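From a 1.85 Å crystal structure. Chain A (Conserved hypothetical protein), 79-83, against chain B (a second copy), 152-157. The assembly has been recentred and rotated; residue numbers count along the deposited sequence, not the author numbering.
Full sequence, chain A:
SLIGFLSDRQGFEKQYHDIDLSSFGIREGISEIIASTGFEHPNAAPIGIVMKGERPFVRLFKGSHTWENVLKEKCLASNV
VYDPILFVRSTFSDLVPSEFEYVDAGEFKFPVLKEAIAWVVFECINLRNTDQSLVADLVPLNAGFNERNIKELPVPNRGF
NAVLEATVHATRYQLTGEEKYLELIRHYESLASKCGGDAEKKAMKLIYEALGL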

# COMPACT_ATOMS: atom_id res chain seq x y z
N ASN A 79 14.32 4.37 -3.04
CA ASN A 79 13.74 5.25 -2.03
C ASN A 79 12.29 4.86 -1.76
O ASN A 79 11.43 4.98 -2.66
CB ASN A 79 13.73 6.70 -2.49
CG ASN A 79 15.15 7.22 -2.78
OD1 ASN A 79 15.81 7.74 -1.88
ND2 ASN A 79 15.64 6.99 -3.99
N VAL A 80 12.02 4.44 -0.53
CA VAL A 80 10.63 4.09 -0.14
C VAL A 80 9.89 5.37 0.18
O VAL A 80 10.33 6.17 1.01
CB VAL A 80 10.57 3.10 1.08
CG1 VAL A 80 9.10 2.93 1.52
CG2 VAL A 80 11.22 1.75 0.71
N VAL A 81 8.78 5.56 -0.52
CA VAL A 81 7.99 6.78 -0.42
C VAL A 81 6.51 6.37 -0.24
O VAL A 81 5.99 5.56 -1.02
CB VAL A 81 8.23 7.61 -1.71
CG1 VAL A 81 7.09 8.62 -2.00
CG2 VAL A 81 9.68 8.23 -1.72
N TYR A 82 5.84 6.93 0.77
CA TYR A 82 4.40 6.70 0.99
C TYR A 82 3.57 7.91 0.54
O TYR A 82 2.36 7.86 0.55
CB TYR A 82 4.09 6.45 2.48
CG TYR A 82 4.80 5.26 3.08
CD1 TYR A 82 5.02 4.11 2.36
CD2 TYR A 82 5.22 5.30 4.41
CE1 TYR A 82 5.66 3.01 2.93
CE2 TYR A 82 5.87 4.22 4.98
CZ TYR A 82 6.09 3.08 4.23
OH TYR A 82 6.75 2.01 4.80
N ASP A 83 4.25 8.96 0.08
CA ASP A 83 3.60 10.18 -0.35
C ASP A 83 3.21 10.13 -1.84
O ASP A 83 4.08 10.05 -2.70
CB ASP A 83 4.56 11.34 -0.08
CG ASP A 83 4.00 12.67 -0.50
OD1 ASP A 83 2.74 12.84 -0.70
OD2 ASP A 83 4.86 13.57 -0.60
N GLU B 152 9.17 -6.62 8.50
CA GLU B 152 9.68 -6.01 7.27
C GLU B 152 9.05 -4.62 7.10
O GLU B 152 7.99 -4.35 7.67
CB GLU B 152 9.39 -6.91 6.06
CG GLU B 152 9.90 -8.36 6.25
CD GLU B 152 9.83 -9.29 5.03
OE1 GLU B 152 9.29 -8.92 3.97
OE2 GLU B 152 10.33 -10.43 5.13
N LEU B 153 9.69 -3.73 6.34
CA LEU B 153 9.15 -2.38 6.14
C LEU B 153 8.09 -2.45 5.04
O LEU B 153 8.36 -2.99 3.98
CB LEU B 153 10.28 -1.41 5.69
CG LEU B 153 9.92 0.05 5.42
CD1 LEU B 153 9.50 0.77 6.70
CD2 LEU B 153 11.10 0.76 4.77
N PRO B 154 6.87 -1.92 5.29
CA PRO B 154 5.81 -1.94 4.27
C PRO B 154 6.26 -1.16 3.03
O PRO B 154 6.94 -0.16 3.15
CB PRO B 154 4.67 -1.16 4.95
CG PRO B 154 4.91 -1.34 6.39
CD PRO B 154 6.39 -1.29 6.54
N VAL B 155 5.89 -1.62 1.85
CA VAL B 155 6.29 -0.90 0.62
C VAL B 155 5.14 -1.10 -0.32
O VAL B 155 4.49 -2.17 -0.27
CB VAL B 155 7.62 -1.45 0.01
CG1 VAL B 155 7.50 -2.91 -0.50
CG2 VAL B 155 8.11 -0.53 -1.14
N PRO B 156 4.84 -0.08 -1.16
CA PRO B 156 3.77 -0.29 -2.15
C PRO B 156 4.05 -1.49 -3.04
O PRO B 156 5.20 -1.70 -3.50
CB PRO B 156 3.78 1.02 -2.94
CG PRO B 156 4.23 2.02 -1.92
CD PRO B 156 5.37 1.30 -1.25
N ASN B 157 3.01 -2.32 -3.23
CA ASN B 157 3.13 -3.53 -4.04
C ASN B 157 1.82 -3.65 -4.76
O ASN B 157 0.77 -3.74 -4.12
CB ASN B 157 3.37 -4.77 -3.16
CG ASN B 157 3.47 -6.07 -3.98
OD1 ASN B 157 2.48 -6.58 -4.46
ND2 ASN B 157 4.68 -6.65 -4.07

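Two copies of the same protein meet here through short segments, and their contact is mostly apolar, organised around one short hydrogen bond. The two stretches bury 252 Å² between them, counting both sides, with Y82(A) and V80(A) contributing most of the area on chain A.

Chain B enters with E152(B), which takes no part in the contact: its side chain is out of reach of the other stretch, and OE1 is hydrogen-bonded elsewhere in the structure. A charged carboxylate is thus kept apart from the apolar surface that follows.

L153(B) begins the contact. Its CA-to-CB bond points toward chain A, and with chi1 at t and chi2 at p the forked end of the side chain reaches two different neighbours. CD2 lies 4.2 Å from CG2 of V80(A), an ordinary van der Waals distance between methyl groups, while CD1 approaches OH of Y82(A) at 3.6 Å. Leucine suits this buried position because its branched end can touch both residues without bringing in a polar group that would need a partner.

P154(B) supplies the polar centre through its backbone. OH of Y82(A) donates a hydrogen bond to O of P154(B) at 2.7 Å, a short distance for such a bond. The carbonyl lies at the edge of the tyrosine ring, near its plane, as expected for an acceptor of the phenolic proton. Although the CA-to-CB bond of Y82(A) points sideways, the long side chain, with chi1 at m, carries the hydroxyl in to the carbonyl. Tyrosine therefore combines an aromatic body with a polar tip at the right reach. The ring of P154(B) also packs beside the hydroxyl, its CD lying 3.7 Å from OH of Y82(A), and proline, lacking a backbone NH, brings no donor of its own to satisfy. The same carbonyl O is 4.1 Å from CG1 of V80(A), so the hydrogen bond has an aliphatic neighbour.

V155(B) is the residue whose CA lies nearest the CA of V80(A), at 6.7 Å. Its CA-to-CB bond points sideways, and with chi1 at p CG2 comes 4.3 Å from CG2 of V80(A). V80(A), whose CA-to-CB bond points toward chain B, with chi1 at t, thus meets both L153(B) and V155(B) with CG2. Two compact, beta-branched side chains suit this close approach, offering methyl groups near the backbone with little length to accommodate.

P156(B) closes the contact by packing against backbone: its CG lies 4.1 Å from O of V81(A). The CA-to-CB bond of V81(A) points away, so it is the main chain of that residue that meets the ring. Proline presents a compact apolar surface here, and its ring restricts phi, here -57°.

N157(B) lies beyond reach of chain A. Its side chain caps a backbone N at the start of the following helix, a role that asparagine fills well because its short amide can accept a hydrogen bond.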